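Local coordinates for flavohemoprotein (Vibrio cholerae O1 biovar El Tor, PDB 4EH1) that is the reductase part of a nitric oxide dioxygenase, binding FAD and probably NAD(P)H to supply electrons for the aerobic conversion of nitric oxide to nitrate, at residues L119-V124 and V144-A149; D203-G208 and R229-V234; G125-Q130 and H156-E161. All blocks are in the same frame, centred on the assembly; numbering follows the deposited sequence.

Overall arrangement
All three contacts lie in the nucleotide-binding half of the reductase. Contacts 1 and 2 are parallel strand pairs of one sheet, their centres 10 Å apart, and the inner strands of the two pairs are themselves neighbours: Y205 O lies 2.8 Å from I120 N, and I120 O 2.9 Å from C207 N, both probable hydrogen bonds. Contact 3, centred about 8 Å from contact 1, packs on the sheet face that carries S121 and Y148, with A126 CB 3.4 Å from Y148 CE1. M129 CE reaches I120 O and C207 N, each at 3.4 Å, and so spans to contact 2. The flavin cofactor meets the carboxyl ends of the sheet strands, where V124 and E233 touch FAD.

Contact 1 of 3, residues L119-V124 and V144-A149; sequences LISAGV and VTYLYA
Strand residues L119 to A122 pair in parallel with Y146 to A149 in the interior of the NAD-binding half, their segment axes 4.7 Å apart and inclined by 13°. The register is L119 with Y146, I120 with L147, S121 with Y148 and A122 with A149. A ladder of five backbone hydrogen bonds supports it, starting with L119 N to T145 O (2.8 Å) and ending with G123 N to A149 O (3.0 Å). On the face carrying I120 and L147 the two aliphatic chains lie side by side and point the same way, CG1 of I120 4.0 Å from CD1 of L147.

The opposite face is more polar. CG of Y148 lies anti to the backbone N (chi1 -174°); from there CD1 passes S121 OG at 3.5 Å, and Y148 OH donates to G123 O over 2.7 Å. G123 O sits at the ring edge in its plane, whereas the hydroxyl approaches tilted 26° from the carbonyl plane. A water hydrogen-bonded to S121 OG (2.7 Å) donates to L147 O and rests over one face of the Y146 ring, toward the rim. Helix 126-138 packs on this face through A126, M129 and L133.

Strand 117-122, that helix and strand 144-150 form a beta-alpha-beta unit, with G123 and V124, by similarity NADP(+)-binding, in the turn after the first strand, as in ferredoxin-reductase-like nucleotide-binding domains.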
loop_
_atom_site.group_PDB
_atom_site.type_symbol
_atom_site.label_atom_id
_atom_site.label_comp_id
_atom_site.label_asym_id
_atom_site.label_seq_id
_atom_site.Cartn_x
_atom_site.Cartn_y
_atom_site.Cartn_z
ATOM N N LEU A 119 -14.950 10.055 -19.728
ATOM C CA LEU A 119 -13.987 10.452 -18.704
ATOM C C LEU A 119 -12.592 10.340 -19.335
ATOM O O LEU A 119 -12.236 9.297 -19.890
ATOM C CB LEU A 119 -14.057 9.534 -17.479
ATOM C CG LEU A 119 -15.447 9.303 -16.876
ATOM C CD1 LEU A 119 -15.378 8.431 -15.632
ATOM C CD2 LEU A 119 -16.124 10.650 -16.569
ATOM N N ILE A 120 -11.813 11.411 -19.224
ATOM C CA ILE A 120 -10.493 11.497 -19.821
ATOM C C ILE A 120 -9.520 12.036 -18.795
ATOM O O ILE A 120 -9.710 13.121 -18.243
ATOM C CB ILE A 120 -10.475 12.473 -21.018
ATOM C CG1 ILE A 120 -11.607 12.135 -21.998
ATOM C CG2 ILE A 120 -9.088 12.462 -21.716
ATOM C CD1 ILE A 120 -11.720 13.110 -23.197
ATOM N N SER A 121 -8.456 11.294 -18.555
ATOM C CA SER A 121 -7.444 11.769 -17.623
ATOM C C SER A 121 -6.078 11.181 -17.926
ATOM O O SER A 121 -5.970 10.219 -18.693
ATOM C CB SER A 121 -7.841 11.403 -16.191
ATOM O OG SER A 121 -8.043 10.007 -16.082
ATOM N N ALA A 122 -5.060 11.756 -17.278
ATOM C CA ALA A 122 -3.674 11.318 -17.382
ATOM C C ALA A 122 -2.997 11.315 -16.028
ATOM O O ALA A 122 -3.166 12.245 -15.231
ATOM C CB ALA A 122 -2.874 12.242 -18.327
ATOM N N GLY A 123 -2.192 10.297 -15.786
ATOM C CA GLY A 123 -1.424 10.251 -14.559
ATOM C C GLY A 123 -2.355 10.273 -13.353
ATOM O O GLY A 123 -3.268 9.466 -13.251
ATOM N N VAL A 124 -2.132 11.223 -12.462
ATOM C CA VAL A 124 -2.841 11.250 -11.197
ATOM C C VAL A 124 -4.197 11.957 -11.360
ATOM O O VAL A 124 -5.042 11.949 -10.450
ATOM C CB VAL A 124 -1.967 11.874 -10.080
ATOM C CG1 VAL A 124 -1.953 13.400 -10.191
ATOM C CG2 VAL A 124 -2.426 11.359 -8.684
ATOM N N VAL A 144 -20.850 4.738 -20.620
ATOM C CA VAL A 144 -19.643 5.358 -20.059
ATOM C C VAL A 144 -18.371 4.912 -20.814
ATOM O O VAL A 144 -18.164 3.718 -21.043
ATOM C CB VAL A 144 -19.485 5.072 -18.539
ATOM C CG1 VAL A 144 -18.227 5.772 -17.981
ATOM C CG2 VAL A 144 -20.725 5.538 -17.756
ATOM N N THR A 145 -17.556 5.887 -21.222
ATOM C CA THR A 145 -16.252 5.633 -21.830
ATOM C C THR A 145 -15.130 6.223 -20.950
ATOM O O THR A 145 -15.164 7.395 -20.552
ATOM C CB THR A 145 -16.155 6.246 -23.247
ATOM O OG1 THR A 145 -17.190 5.716 -24.069
ATOM C CG2 THR A 145 -14.803 5.897 -23.903
ATOM N N TYR A 146 -14.133 5.411 -20.645
ATOM C CA TYR A 146 -13.021 5.858 -19.833
ATOM C C TYR A 146 -11.729 5.908 -20.677
ATOM O O TYR A 146 -11.282 4.892 -21.213
ATOM C CB TYR A 146 -12.866 4.872 -18.697
ATOM C CG TYR A 146 -11.774 5.161 -17.697
ATOM C CD1 TYR A 146 -10.535 4.524 -17.792
ATOM C CD2 TYR A 146 -11.994 6.025 -16.622
ATOM C CE1 TYR A 146 -9.532 4.755 -16.872
ATOM C CE2 TYR A 146 -10.991 6.272 -15.692
ATOM C CZ TYR A 146 -9.766 5.620 -15.818
ATOM O OH TYR A 146 -8.769 5.838 -14.900
ATOM N N LEU A 147 -11.137 7.085 -20.810
ATOM C CA LEU A 147 -9.911 7.225 -21.610
ATOM C C LEU A 147 -8.787 7.678 -20.683
ATOM O O LEU A 147 -8.919 8.695 -19.993
ATOM C CB LEU A 147 -10.103 8.217 -22.759
ATOM C CG LEU A 147 -11.323 8.036 -23.690
ATOM C CD1 LEU A 147 -11.410 9.175 -24.687
ATOM C CD2 LEU A 147 -11.300 6.727 -24.439
ATOM N N TYR A 148 -7.693 6.918 -20.665
ATOM C CA TYR A 148 -6.630 7.113 -19.681
ATOM C C TYR A 148 -5.235 7.071 -20.341
ATOM O O TYR A 148 -4.951 6.189 -21.169
ATOM C CB TYR A 148 -6.709 6.037 -18.575
ATOM C CG TYR A 148 -5.707 6.279 -17.446
ATOM C CD1 TYR A 148 -5.720 7.469 -16.728
ATOM C CD2 TYR A 148 -4.716 5.338 -17.136
ATOM C CE1 TYR A 148 -4.782 7.727 -15.714
ATOM C CE2 TYR A 148 -3.756 5.586 -16.121
ATOM C CZ TYR A 148 -3.818 6.770 -15.409
ATOM O OH TYR A 148 -2.923 7.024 -14.398
ATOM N N ALA A 149 -4.384 8.031 -19.984
ATOM C CA ALA A 149 -2.998 8.055 -20.462
ATOM C C ALA A 149 -2.033 8.043 -19.280
ATOM O O ALA A 149 -2.186 8.795 -18.330
ATOM C CB ALA A 149 -2.750 9.281 -21.353
HETATM O O HOH W 1 -10.143 8.864 -17.254
#

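Contact 2 of 3, residues D203-G208 and R229-V234; sequences DFYLCG and RIHYEV. With SO4 (sulfate ion), chain F.
OD1 of D203 is gripped by H231 NE2, which donates a 2.9 Å hydrogen bond, and by R115, which adds a salt bridge; R113 pairs with OD2. The N-H points almost straight at the oxygen (178°) and the bond lies in the imidazole plane, yet it meets OD1 from above the carboxylate, the two planes standing 83° apart. The arginines probably stabilise the aspartate's negative charge. The H231 ring forms an offset stack with Y205, centroids 4.5 Å apart and planes at 24°. H231 CD2 stands over the centre of the tyrosine ring, while Y205 OH is hydrogen-bonded to V111 N and R113 NH1.

Four backbone hydrogen bonds, beginning with F204 N to R229 O at 2.8 Å, join the parallel strands. On the other face L206 CB meets Y232 CB at 4.1 Å. A sulfate, probably from crystallisation, accepts a 3.3 Å bond from Y232 N through its O1.

At the carboxyl ends E233 touches FAD and by similarity influences the heme and flavin redox potentials. Strand 230-234 is the sheet's outermost within this chain; helix 210-223 packs on F204 and L206, strand 117-122 flanks 203-208, and helix 126-138 meets C207.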
loop_
_atom_site.group_PDB
_atom_site.type_symbol
_atom_site.label_atom_id
_atom_site.label_comp_id
_atom_site.label_asym_id
_atom_site.label_seq_id
_atom_site.Cartn_x
_atom_site.Cartn_y
_atom_site.Cartn_z
ATOM N N ASP A 203 -21.261 14.237 -22.423
ATOM C CA ASP A 203 -20.543 15.080 -21.470
ATOM C C ASP A 203 -19.100 14.576 -21.354
ATOM O O ASP A 203 -18.877 13.400 -21.069
ATOM C CB ASP A 203 -21.183 15.016 -20.085
ATOM C CG ASP A 203 -22.160 16.154 -19.831
ATOM O OD1 ASP A 203 -22.057 17.214 -20.483
ATOM O OD2 ASP A 203 -23.024 15.994 -18.949
ATOM N N PHE A 204 -18.138 15.476 -21.527
ATOM C CA PHE A 204 -16.718 15.134 -21.467
ATOM C C PHE A 204 -16.107 15.709 -20.198
ATOM O O PHE A 204 -16.057 16.927 -20.027
ATOM C CB PHE A 204 -15.982 15.667 -22.719
ATOM C CG PHE A 204 -16.426 14.998 -23.992
ATOM C CD1 PHE A 204 -17.662 15.304 -24.558
ATOM C CD2 PHE A 204 -15.629 14.036 -24.599
ATOM C CE1 PHE A 204 -18.107 14.656 -25.725
ATOM C CE2 PHE A 204 -16.052 13.371 -25.748
ATOM C CZ PHE A 204 -17.298 13.673 -26.316
ATOM N N TYR A 205 -15.659 14.828 -19.307
ATOM C CA TYR A 205 -14.997 15.251 -18.084
ATOM C C TYR A 205 -13.511 14.949 -18.210
ATOM O O TYR A 205 -13.128 13.831 -18.577
ATOM C CB TYR A 205 -15.577 14.506 -16.867
ATOM C CG TYR A 205 -16.996 14.905 -16.508
ATOM C CD1 TYR A 205 -18.100 14.351 -17.179
ATOM C CD2 TYR A 205 -17.245 15.791 -15.475
ATOM C CE1 TYR A 205 -19.426 14.715 -16.833
ATOM C CE2 TYR A 205 -18.566 16.166 -15.122
ATOM C CZ TYR A 205 -19.649 15.617 -15.805
ATOM O OH TYR A 205 -20.949 15.974 -15.451
ATOM N N LEU A 206 -12.684 15.939 -17.894
ATOM C CA LEU A 206 -11.240 15.886 -18.125
ATOM C C LEU A 206 -10.455 16.228 -16.859
ATOM O O LEU A 206 -10.764 17.211 -16.189
ATOM C CB LEU A 206 -10.849 16.951 -19.154
ATOM C CG LEU A 206 -11.120 16.743 -20.643
ATOM C CD1 LEU A 206 -12.568 16.391 -20.956
ATOM C CD2 LEU A 206 -10.742 17.992 -21.375
ATOM N N CYS A 207 -9.413 15.463 -16.545
ATOM C CA CYS A 207 -8.562 15.830 -15.418
ATOM C C CYS A 207 -7.111 15.450 -15.625
ATOM O O CYS A 207 -6.805 14.304 -15.969
ATOM C CB CYS A 207 -9.028 15.155 -14.124
ATOM S SG CYS A 207 -8.018 15.670 -12.676
ATOM N N GLY A 208 -6.212 16.398 -15.370
ATOM C CA GLY A 208 -4.785 16.129 -15.509
ATOM C C GLY A 208 -4.010 17.430 -15.554
ATOM O O GLY A 208 -4.585 18.499 -15.340
ATOM N N ARG A 229 -20.148 21.328 -22.874
ATOM C CA ARG A 229 -20.136 19.911 -22.518
ATOM C C ARG A 229 -18.730 19.420 -22.164
ATOM O O ARG A 229 -18.476 18.215 -22.067
ATOM C CB ARG A 229 -20.777 19.050 -23.629
ATOM C CG ARG A 229 -22.300 19.289 -23.774
ATOM C CD ARG A 229 -22.992 18.357 -24.798
ATOM N NE ARG A 229 -22.698 18.725 -26.186
ATOM C CZ ARG A 229 -21.866 18.074 -27.001
ATOM N NH1 ARG A 229 -21.224 16.977 -26.600
ATOM N NH2 ARG A 229 -21.686 18.519 -28.242
ATOM N N ILE A 230 -17.821 20.367 -21.944
ATOM C CA ILE A 230 -16.483 20.025 -21.481
ATOM C C ILE A 230 -16.325 20.494 -20.062
ATOM O O ILE A 230 -16.458 21.683 -19.765
ATOM C CB ILE A 230 -15.418 20.679 -22.338
ATOM C CG1 ILE A 230 -15.508 20.121 -23.756
ATOM C CG2 ILE A 230 -14.014 20.405 -21.774
ATOM C CD1 ILE A 230 -14.779 20.924 -24.775
ATOM N N HIS A 231 -16.060 19.561 -19.168
ATOM C CA HIS A 231 -15.932 19.912 -17.764
ATOM C C HIS A 231 -14.544 19.452 -17.329
ATOM O O HIS A 231 -14.097 18.365 -17.707
ATOM C CB HIS A 231 -17.020 19.217 -16.943
ATOM C CG HIS A 231 -18.357 19.162 -17.615
ATOM N ND1 HIS A 231 -19.334 20.119 -17.418
ATOM C CD2 HIS A 231 -18.892 18.243 -18.460
ATOM C CE1 HIS A 231 -20.407 19.798 -18.126
ATOM N NE2 HIS A 231 -20.166 18.663 -18.762
ATOM N N TYR A 232 -13.841 20.258 -16.545
ATOM C CA TYR A 232 -12.440 19.947 -16.353
ATOM C C TYR A 232 -11.933 20.434 -15.030
ATOM O O TYR A 232 -12.484 21.362 -14.445
ATOM C CB TYR A 232 -11.597 20.584 -17.468
ATOM C CG TYR A 232 -11.483 22.089 -17.309
ATOM C CD1 TYR A 232 -12.588 22.908 -17.518
ATOM C CD2 TYR A 232 -10.287 22.688 -16.947
ATOM C CE1 TYR A 232 -12.522 24.276 -17.365
ATOM C CE2 TYR A 232 -10.199 24.076 -16.801
ATOM C CZ TYR A 232 -11.328 24.865 -17.009
ATOM O OH TYR A 232 -11.279 26.236 -16.866
ATOM N N GLU A 233 -10.867 19.794 -14.567
ATOM C CA GLU A 233 -10.131 20.249 -13.411
ATOM C C GLU A 233 -8.628 20.059 -13.660
ATOM O O GLU A 233 -8.193 18.989 -14.070
ATOM C CB GLU A 233 -10.541 19.471 -12.176
ATOM C CG GLU A 233 -9.942 20.071 -10.901
ATOM C CD GLU A 233 -10.544 19.497 -9.629
ATOM O OE1 GLU A 233 -11.200 20.251 -8.874
ATOM O OE2 GLU A 233 -10.361 18.285 -9.379
ATOM N N VAL A 234 -7.842 21.096 -13.411
ATOM C CA VAL A 234 -6.392 21.013 -13.604
ATOM C C VAL A 234 -5.630 20.835 -12.311
ATOM O O VAL A 234 -5.848 21.567 -11.337
ATOM C CB VAL A 234 -5.828 22.258 -14.363
ATOM C CG1 VAL A 234 -4.318 22.219 -14.431
ATOM C CG2 VAL A 234 -6.405 22.316 -15.735
HETATM S S SO4 F . -15.909 22.970 -14.160
HETATM O O1 SO4 F . -15.418 22.959 -15.540
HETATM O O2 SO4 F . -15.157 23.943 -13.364
HETATM O O3 SO4 F . -17.330 23.319 -14.147
HETATM O O4 SO4 F . -15.761 21.639 -13.576
#

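Contact 3 of 3, residues G125-Q130 and H156-E161; sequences GATPMQ and HTFAQE. With FAD (flavin-adenine dinucleotide), chain C.
Q130 lies flat against one face of the F158 ring, and this stack is the tight part of the contact. Its CG stands 3.8 Å from the ring centroid, only 9° off the normal, in a CH-pi contact. The amide then runs back across the ring toward the phenylalanine backbone, its plane 18° from that of the ring and its OE1 3.5 Å from CD2. The bend at chi2 (66°) brings CD over the ring, 3.6 Å from CG of F158. T157 CG2 packs on the opposite face, toward its rim. From the amide, Q130 NE2 donates to E161 OE1 at 3.0 Å, meeting the carboxylate on its anti side; T162 is its other partner. That same OE1 also takes a salt bridge from R69 and a hydrogen bond from H134, an arrangement likely to stabilise its charge.

F158 occupies the N-cap position of helix 159-169, so the contact joins the start of that helix to the amino-terminal part of helix 126-138. Residues G125 to P128, at the latter's amino-terminal end, belong by similarity to the NADP(+) site of this ferredoxin-reductase-like domain. In the modelled conformer, one of two deposited, T127 CG2 comes within 3.5 Å of FAD O4.

Packing is looser at A126, whose CB is 4.3 Å from F158 CD2. Farther out, the partly exposed H156, A159 and Q160 make no contact with residues 125 to 130; instead H156 and A159 pack against K94 of the second subunit, and Q160 against G96 there.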
loop_
_atom_site.group_PDB
_atom_site.type_symbol
_atom_site.label_atom_id
_atom_site.label_comp_id
_atom_site.label_asym_id
_atom_site.label_seq_id
_atom_site.Cartn_x
_atom_site.Cartn_y
_atom_site.Cartn_z
ATOM N N GLY A 125 -4.400 12.520 -12.549
ATOM C CA GLY A 125 -5.693 13.026 -12.973
ATOM C C GLY A 125 -6.789 11.966 -12.843
ATOM O O GLY A 125 -7.984 12.282 -12.767
ATOM N N ALA A 126 -6.381 10.708 -12.814
ATOM C CA ALA A 126 -7.324 9.607 -12.673
ATOM C C ALA A 126 -8.063 9.590 -11.313
ATOM O O ALA A 126 -9.118 9.010 -11.214
ATOM C CB ALA A 126 -6.621 8.256 -12.928
ATOM N N THR A 127 -7.497 10.224 -10.288
ATOM C CA THR A 127 -8.061 10.143 -8.938
ATOM C C THR A 127 -9.545 10.598 -8.863
ATOM O O THR A 127 -10.408 9.811 -8.464
ATOM C CB THR A 127 -7.160 10.861 -7.886
ATOM O OG1 THR A 127 -5.826 10.339 -7.941
ATOM C CG2 THR A 127 -7.704 10.684 -6.489
ATOM N N PRO A 128 -9.860 11.841 -9.275
ATOM C CA PRO A 128 -11.295 12.183 -9.208
ATOM C C PRO A 128 -12.161 11.356 -10.166
ATOM O O PRO A 128 -13.331 11.114 -9.851
ATOM C CB PRO A 128 -11.322 13.659 -9.599
ATOM C CG PRO A 128 -10.031 13.851 -10.401
ATOM C CD PRO A 128 -9.046 12.987 -9.723
ATOM N N MET A 129 -11.590 10.923 -11.295
ATOM C CA MET A 129 -12.306 10.107 -12.237
ATOM C C MET A 129 -12.681 8.793 -11.603
ATOM O O MET A 129 -13.714 8.224 -11.941
ATOM C CB MET A 129 -11.491 9.817 -13.487
ATOM C CG MET A 129 -11.211 11.029 -14.337
ATOM S SD MET A 129 -12.685 12.065 -14.637
ATOM C CE MET A 129 -11.811 13.351 -15.529
ATOM N N GLN A 130 -11.852 8.313 -10.684
ATOM C CA GLN A 130 -12.183 7.098 -9.953
ATOM C C GLN A 130 -13.432 7.235 -9.044
ATOM O O GLN A 130 -14.225 6.292 -8.923
ATOM C CB GLN A 130 -10.977 6.617 -9.145
ATOM C CG GLN A 130 -10.946 5.072 -8.984
ATOM C CD GLN A 130 -10.731 4.329 -10.312
ATOM O OE1 GLN A 130 -10.399 4.927 -11.346
ATOM N NE2 GLN A 130 -10.933 3.027 -10.283
ATOM N N HIS A 156 0.390 2.704 -14.173
ATOM C CA HIS A 156 -0.992 2.611 -14.620
ATOM C C HIS A 156 -1.929 2.576 -13.386
ATOM O O HIS A 156 -2.327 1.508 -12.924
ATOM C CB HIS A 156 -1.147 1.345 -15.469
ATOM C CG HIS A 156 -2.504 1.172 -16.084
ATOM N ND1 HIS A 156 -2.765 0.221 -17.057
ATOM C CD2 HIS A 156 -3.676 1.805 -15.856
ATOM C CE1 HIS A 156 -4.032 0.298 -17.415
ATOM N NE2 HIS A 156 -4.609 1.250 -16.700
ATOM N N THR A 157 -2.277 3.745 -12.864
ATOM C CA THR A 157 -3.019 3.842 -11.613
ATOM C C THR A 157 -4.423 3.240 -11.668
ATOM O O THR A 157 -5.161 3.500 -12.602
ATOM C CB THR A 157 -3.129 5.321 -11.243
ATOM O OG1 THR A 157 -1.804 5.870 -11.164
ATOM C CG2 THR A 157 -3.889 5.520 -9.907
ATOM N N PHE A 158 -4.783 2.439 -10.664
ATOM C CA PHE A 158 -6.086 1.788 -10.589
ATOM C C PHE A 158 -6.329 0.753 -11.672
ATOM O O PHE A 158 -7.496 0.475 -11.973
ATOM C CB PHE A 158 -7.226 2.814 -10.680
ATOM C CG PHE A 158 -7.189 3.851 -9.611
ATOM C CD1 PHE A 158 -7.123 3.486 -8.284
ATOM C CD2 PHE A 158 -7.208 5.206 -9.938
ATOM C CE1 PHE A 158 -7.105 4.470 -7.284
ATOM C CE2 PHE A 158 -7.172 6.192 -8.940
ATOM C CZ PHE A 158 -7.119 5.814 -7.623
ATOM N N ALA A 159 -5.265 0.192 -12.264
ATOM C CA ALA A 159 -5.444 -0.665 -13.441
ATOM C C ALA A 159 -6.496 -1.749 -13.152
ATOM O O ALA A 159 -7.448 -1.921 -13.905
ATOM C CB ALA A 159 -4.133 -1.324 -13.858
ATOM N N GLN A 160 -6.322 -2.453 -12.041
ATOM C CA GLN A 160 -7.166 -3.604 -11.724
ATOM C C GLN A 160 -8.585 -3.191 -11.318
ATOM O O GLN A 160 -9.568 -3.772 -11.758
ATOM C CB GLN A 160 -6.533 -4.448 -10.610
ATOM C CG GLN A 160 -7.414 -5.604 -10.141
ATOM C CD GLN A 160 -7.677 -6.618 -11.260
ATOM O OE1 GLN A 160 -6.994 -6.627 -12.289
ATOM N NE2 GLN A 160 -8.661 -7.479 -11.054
ATOM N N GLU A 161 -8.672 -2.166 -10.489
ATOM C CA GLU A 161 -9.945 -1.756 -9.956
ATOM C C GLU A 161 -10.821 -1.241 -11.094
ATOM O O GLU A 161 -11.998 -1.563 -11.164
ATOM C CB GLU A 161 -9.724 -0.720 -8.854
ATOM C CG GLU A 161 -10.985 -0.155 -8.183
ATOM C CD GLU A 161 -10.637 0.927 -7.129
ATOM O OE1 GLU A 161 -10.794 2.138 -7.389
ATOM O OE2 GLU A 161 -10.197 0.558 -6.033
HETATM P PA FAD C . 5.438 20.836 -3.085
HETATM O O1A FAD C . 4.377 21.789 -2.957
HETATM O O2A FAD C . 6.465 20.710 -2.109
HETATM O O5B FAD C . 6.163 21.148 -4.413
HETATM C C5B FAD C . 5.461 21.664 -5.515
HETATM C C4B FAD C . 6.295 21.751 -6.781
HETATM O O4B FAD C . 7.233 22.807 -6.710
HETATM C C3B FAD C . 7.072 20.482 -6.957
HETATM O O3B FAD C . 7.167 20.215 -8.333
HETATM C C2B FAD C . 8.426 20.818 -6.432
HETATM O O2B FAD C . 9.347 20.046 -7.138
HETATM C C1B FAD C . 8.543 22.291 -6.692
HETATM N N9A FAD C . 9.294 22.911 -5.607
HETATM C C8A FAD C . 9.108 22.734 -4.317
HETATM N N7A FAD C . 9.986 23.435 -3.600
HETATM C C5A FAD C . 10.758 24.071 -4.452
HETATM C C6A FAD C . 11.892 24.976 -4.343
HETATM N N6A FAD C . 12.375 25.350 -3.151
HETATM N N1A FAD C . 12.418 25.396 -5.479
HETATM C C2A FAD C . 11.942 25.035 -6.649
HETATM N N3A FAD C . 10.924 24.219 -6.822
HETATM C C4A FAD C . 10.304 23.709 -5.776
HETATM N N1 FAD C . -2.437 15.518 -5.894
HETATM C C2 FAD C . -2.605 14.203 -5.774
HETATM O O2 FAD C . -1.632 13.516 -5.595
HETATM N N3 FAD C . -3.782 13.605 -5.822
HETATM C C4 FAD C . -4.889 14.264 -5.988
HETATM O O4 FAD C . -5.929 13.658 -6.016
HETATM C C4X FAD C . -4.795 15.719 -6.145
HETATM N N5 FAD C . -5.858 16.464 -6.334
HETATM C C5X FAD C . -5.751 17.770 -6.485
HETATM C C6 FAD C . -6.885 18.492 -6.681
HETATM C C7 FAD C . -6.814 19.841 -6.845
HETATM C C7M FAD C . -8.047 20.632 -7.064
HETATM C C8 FAD C . -5.526 20.516 -6.792
HETATM C C8M FAD C . -5.493 21.987 -6.961
HETATM C C9 FAD C . -4.381 19.798 -6.590
HETATM C C9A FAD C . -4.450 18.438 -6.441
HETATM N N10 FAD C . -3.305 17.685 -6.239
HETATM C C10 FAD C . -3.463 16.317 -6.092
HETATM C "C1'" FAD C . -2.000 18.328 -6.150
HETATM C "C2'" FAD C . -1.561 18.396 -4.687
HETATM O "O2'" FAD C . -2.401 19.199 -3.887
HETATM C "C3'" FAD C . -0.180 18.957 -4.425
HETATM O "O3'" FAD C . 0.006 20.188 -5.068
HETATM C "C4'" FAD C . 0.962 17.997 -4.705
HETATM O "O4'" FAD C . 0.749 16.821 -3.962
HETATM C "C5'" FAD C . 2.344 18.570 -4.408
HETATM O "O5'" FAD C . 2.549 18.922 -3.073
HETATM P P FAD C . 3.870 18.695 -2.320
HETATM O O1P FAD C . 3.738 19.376 -1.073
HETATM O O2P FAD C . 4.141 17.310 -2.313
HETATM O O3P FAD C . 4.884 19.397 -3.251
#